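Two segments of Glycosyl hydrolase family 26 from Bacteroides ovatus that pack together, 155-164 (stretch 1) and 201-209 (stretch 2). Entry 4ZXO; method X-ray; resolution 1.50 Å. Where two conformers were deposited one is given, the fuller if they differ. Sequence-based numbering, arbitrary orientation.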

# COMPACT_ATOMS: atom_id res chain seq x y z
N VAL A 155 9.20 20.31 -4.93
CA VAL A 155 7.77 19.90 -5.04
C VAL A 155 7.50 18.71 -4.13
O VAL A 155 8.28 17.75 -4.16
N LEU A 156 6.47 18.79 -3.29
CA LEU A 156 6.13 17.65 -2.41
C LEU A 156 5.68 16.46 -3.28
O LEU A 156 4.93 16.60 -4.26
N ILE A 157 6.15 15.28 -2.92
CA ILE A 157 5.83 14.06 -3.71
C ILE A 157 4.59 13.43 -3.12
O ILE A 157 4.58 13.09 -1.91
N PRO A 158 3.53 13.25 -3.95
CA PRO A 158 2.31 12.60 -3.45
C PRO A 158 2.62 11.16 -3.05
O PRO A 158 3.44 10.48 -3.68
N VAL A 159 1.98 10.70 -2.00
CA VAL A 159 2.10 9.31 -1.52
C VAL A 159 0.73 8.78 -1.15
O VAL A 159 -0.10 9.52 -0.63
N VAL A 160 0.48 7.51 -1.45
CA VAL A 160 -0.71 6.84 -0.90
C VAL A 160 -0.29 6.21 0.42
O VAL A 160 0.46 5.24 0.42
N PHE A 161 -0.77 6.75 1.53
CA PHE A 161 -0.36 6.27 2.85
C PHE A 161 -1.47 5.32 3.36
O PHE A 161 -2.68 5.65 3.27
N ARG A 162 -1.06 4.13 3.80
CA ARG A 162 -1.99 3.03 4.08
C ARG A 162 -1.74 2.49 5.47
O ARG A 162 -1.28 1.34 5.61
N PRO A 163 -2.03 3.26 6.51
CA PRO A 163 -1.78 2.80 7.87
C PRO A 163 -2.94 1.89 8.34
O PRO A 163 -3.98 1.84 7.67
N TRP A 164 -2.78 1.22 9.47
CA TRP A 164 -3.92 0.55 10.14
C TRP A 164 -4.56 -0.49 9.23
O TRP A 164 -5.79 -0.67 9.19
N ASN A 201 0.11 17.87 2.88
CA ASN A 201 -0.86 17.99 1.81
C ASN A 201 -0.56 17.11 0.62
O ASN A 201 -1.18 17.22 -0.43
N ASN A 202 0.40 16.21 0.81
CA ASN A 202 0.80 15.28 -0.24
C ASN A 202 0.42 13.84 0.08
O ASN A 202 1.06 12.91 -0.42
N VAL A 203 -0.65 13.62 0.85
CA VAL A 203 -1.05 12.27 1.17
C VAL A 203 -2.48 11.95 0.72
O VAL A 203 -3.39 12.75 0.93
N LEU A 204 -2.63 10.78 0.12
CA LEU A 204 -3.93 10.14 -0.10
C LEU A 204 -4.00 8.98 0.89
O LEU A 204 -3.03 8.26 1.01
N LEU A 205 -5.12 8.78 1.54
CA LEU A 205 -5.21 7.69 2.54
C LEU A 205 -5.92 6.47 1.99
O LEU A 205 -6.99 6.59 1.39
N ALA A 206 -5.37 5.28 2.20
CA ALA A 206 -5.99 4.05 1.69
C ALA A 206 -6.40 3.14 2.85
O ALA A 206 -5.61 2.92 3.81
N TYR A 207 -7.60 2.62 2.72
CA TYR A 207 -8.22 1.70 3.65
C TYR A 207 -8.04 0.29 3.12
O TYR A 207 -8.24 0.08 1.92
N SER A 208 -7.62 -0.68 3.95
CA SER A 208 -7.18 -1.97 3.34
C SER A 208 -7.32 -3.20 4.26
O SER A 208 -6.33 -3.84 4.63
N PRO A 209 -8.55 -3.55 4.60
CA PRO A 209 -8.77 -4.80 5.32
C PRO A 209 -8.55 -6.00 4.40
O PRO A 209 -8.46 -5.84 3.17

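Two parallel strands lie side by side here, so their side chains meet as neighbours on the two faces of one sheet rather than interlocking between opposed layers. On the face carrying Val-160 and Leu-204, Val-160 is the hub. Its t rotamer sets CG1 3.6 Å from CB of Ala-206, while CG2 lies 4.3 Å from CB of Leu-204, so one branched residue reaches two partners spaced two apart on the next strand. Leu-204 adopts the common m,t pair.

The other face carries Val-159, Phe-161, Val-203 and Leu-205. Phe-161, with chi1 at 180° (t) and chi2 at 48°, packs against two aliphatic partners on the next strand: its CB is 3.4 Å from CG1 of Val-203, a tight contact, and its CD2 is 3.7 Å from CD2 of Leu-205. The end of the ring leads away from the second strand, whereas Leu-205, in m,t, brings its end nearer and meets the ring obliquely. Val-159 and Val-203 are both t.

The backbone holds this register. Val-159 N donates to Asn-202 O (2.9 Å) and Phe-161 N to Leu-204 O (2.8 Å); in return, Leu-204 N donates to Val-159 O and Ala-206 N to Phe-161 O, each at 2.9 Å. This staggered ladder, typical of parallel strands, sets Val-159 beside Val-203, Val-160 beside Leu-204 and Phe-161 beside Leu-205.

Before the strands pair, Asn-202 points toward stretch 1 and closes that end. Its CB lies 3.9 Å from CB of Leu-156, itself m,t and pointing in; with chi1 at 57° (p), it donates from ND2 to Ile-157 O at 2.9 Å. A single side chain thus combines apolar cover with a bond to the backbone ahead of the ladder. Ile-157 and Pro-158 direct their own side chains away.

At the far end the contact turns polar. Arg-162 leaves its backbone sideways and runs t,t,p, its CG 4.0 Å from CB of Ala-206; the small alanine lies beside the aliphatic part of the arginine. Its NH1 then donates to Ser-208 OG at 3.0 Å, with the hydroxyl near the guanidinium plane. Ser-208 points toward stretch 1 in the p rotamer, and its OG also donates to water 1 at 2.9 Å. That water donates to Pro-163 O (2.8 Å) and Ala-206 O (2.7 Å), joining two carbonyls that cannot bond each other. Water 2 extends the bridge, accepting from Ser-208 N at 2.8 Å and donating to Trp-164 O at 3.0 Å.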

# COMPACT_ATOMS: atom_id res chain seq x y z
CB VAL A 155 7.41 19.59 -6.50
CG1 VAL A 155 5.95 19.19 -6.66
CG2 VAL A 155 7.68 20.84 -7.36
CB LEU A 156 5.01 18.00 -1.40
CG LEU A 156 5.34 18.80 -0.11
CD1 LEU A 156 4.09 19.09 0.75
CD2 LEU A 156 6.29 18.10 0.82
CB ILE A 157 7.01 13.12 -3.70
CG1 ILE A 157 8.16 13.79 -4.49
CG2 ILE A 157 6.61 11.75 -4.28
CD1 ILE A 157 9.49 13.12 -4.23
CB PRO A 158 1.34 12.64 -4.65
CG PRO A 158 1.85 13.74 -5.50
CD PRO A 158 3.38 13.65 -5.36
CB VAL A 159 3.06 9.25 -0.26
CG1 VAL A 159 2.90 7.96 0.56
CG2 VAL A 159 4.48 9.52 -0.74
CB VAL A 160 -1.29 5.79 -1.84
CG1 VAL A 160 -2.50 5.05 -1.18
CG2 VAL A 160 -1.69 6.46 -3.17
CB PHE A 161 -0.19 7.46 3.78
CG PHE A 161 0.23 7.11 5.19
CD1 PHE A 161 1.28 6.24 5.44
CD2 PHE A 161 -0.40 7.75 6.28
CE1 PHE A 161 1.66 5.92 6.76
CE2 PHE A 161 0.02 7.47 7.61
CZ PHE A 161 1.05 6.57 7.84
CB ARG A 162 -1.78 1.94 3.00
CG ARG A 162 -2.78 0.85 3.01
CD ARG A 162 -2.55 -0.09 1.82
NE ARG A 162 -1.26 -0.76 1.88
CZ ARG A 162 -1.08 -2.00 2.40
NH1 ARG A 162 -2.10 -2.64 3.01
NH2 ARG A 162 0.14 -2.56 2.40
CB PRO A 163 -1.78 4.11 8.68
CG PRO A 163 -2.82 4.95 7.94
CD PRO A 163 -2.49 4.67 6.48
CB TRP A 164 -4.99 1.56 10.59
CG TRP A 164 -4.43 2.79 11.29
CD1 TRP A 164 -4.63 4.11 10.93
CD2 TRP A 164 -3.52 2.81 12.41
NE1 TRP A 164 -3.92 4.94 11.76
CE2 TRP A 164 -3.22 4.18 12.67
CE3 TRP A 164 -2.90 1.81 13.19
CZ2 TRP A 164 -2.39 4.57 13.71
CZ3 TRP A 164 -2.06 2.20 14.23
CH2 TRP A 164 -1.80 3.57 14.45
CB ASN A 201 -0.95 19.46 1.38
CG ASN A 201 -1.38 20.34 2.50
OD1 ASN A 201 -2.09 19.90 3.42
ND2 ASN A 201 -0.95 21.59 2.46
CB ASN A 202 2.33 15.37 -0.47
CG ASN A 202 3.16 15.12 0.78
OD1 ASN A 202 2.78 15.49 1.90
ND2 ASN A 202 4.31 14.48 0.59
CB VAL A 203 -0.91 12.03 2.67
CG1 VAL A 203 -1.28 10.61 3.02
CG2 VAL A 203 0.51 12.26 3.05
CB LEU A 204 -4.07 9.58 -1.51
CG LEU A 204 -3.94 10.70 -2.56
CD1 LEU A 204 -4.01 10.12 -3.94
CD2 LEU A 204 -5.03 11.74 -2.35
CB LEU A 205 -5.96 8.20 3.80
CG LEU A 205 -5.18 9.26 4.57
CD1 LEU A 205 -6.01 9.75 5.76
CD2 LEU A 205 -3.78 8.76 5.03
CB ALA A 206 -4.99 3.27 0.76
CB TYR A 207 -9.70 2.08 3.73
CG TYR A 207 -10.65 1.32 4.60
CD1 TYR A 207 -10.68 1.54 5.99
CD2 TYR A 207 -11.62 0.47 4.03
CE1 TYR A 207 -11.63 0.91 6.80
CE2 TYR A 207 -12.57 -0.17 4.82
CZ TYR A 207 -12.60 0.08 6.21
OH TYR A 207 -13.49 -0.53 7.05
CB SER A 208 -5.72 -1.85 2.82
OG SER A 208 -4.77 -1.56 3.84
CB PRO A 209 -10.26 -4.72 5.73
CG PRO A 209 -10.87 -3.99 4.57
CD PRO A 209 -9.82 -2.87 4.25
O HOH W 1 -5.28 0.75 5.46
O HOH W 2 -7.50 -0.97 6.72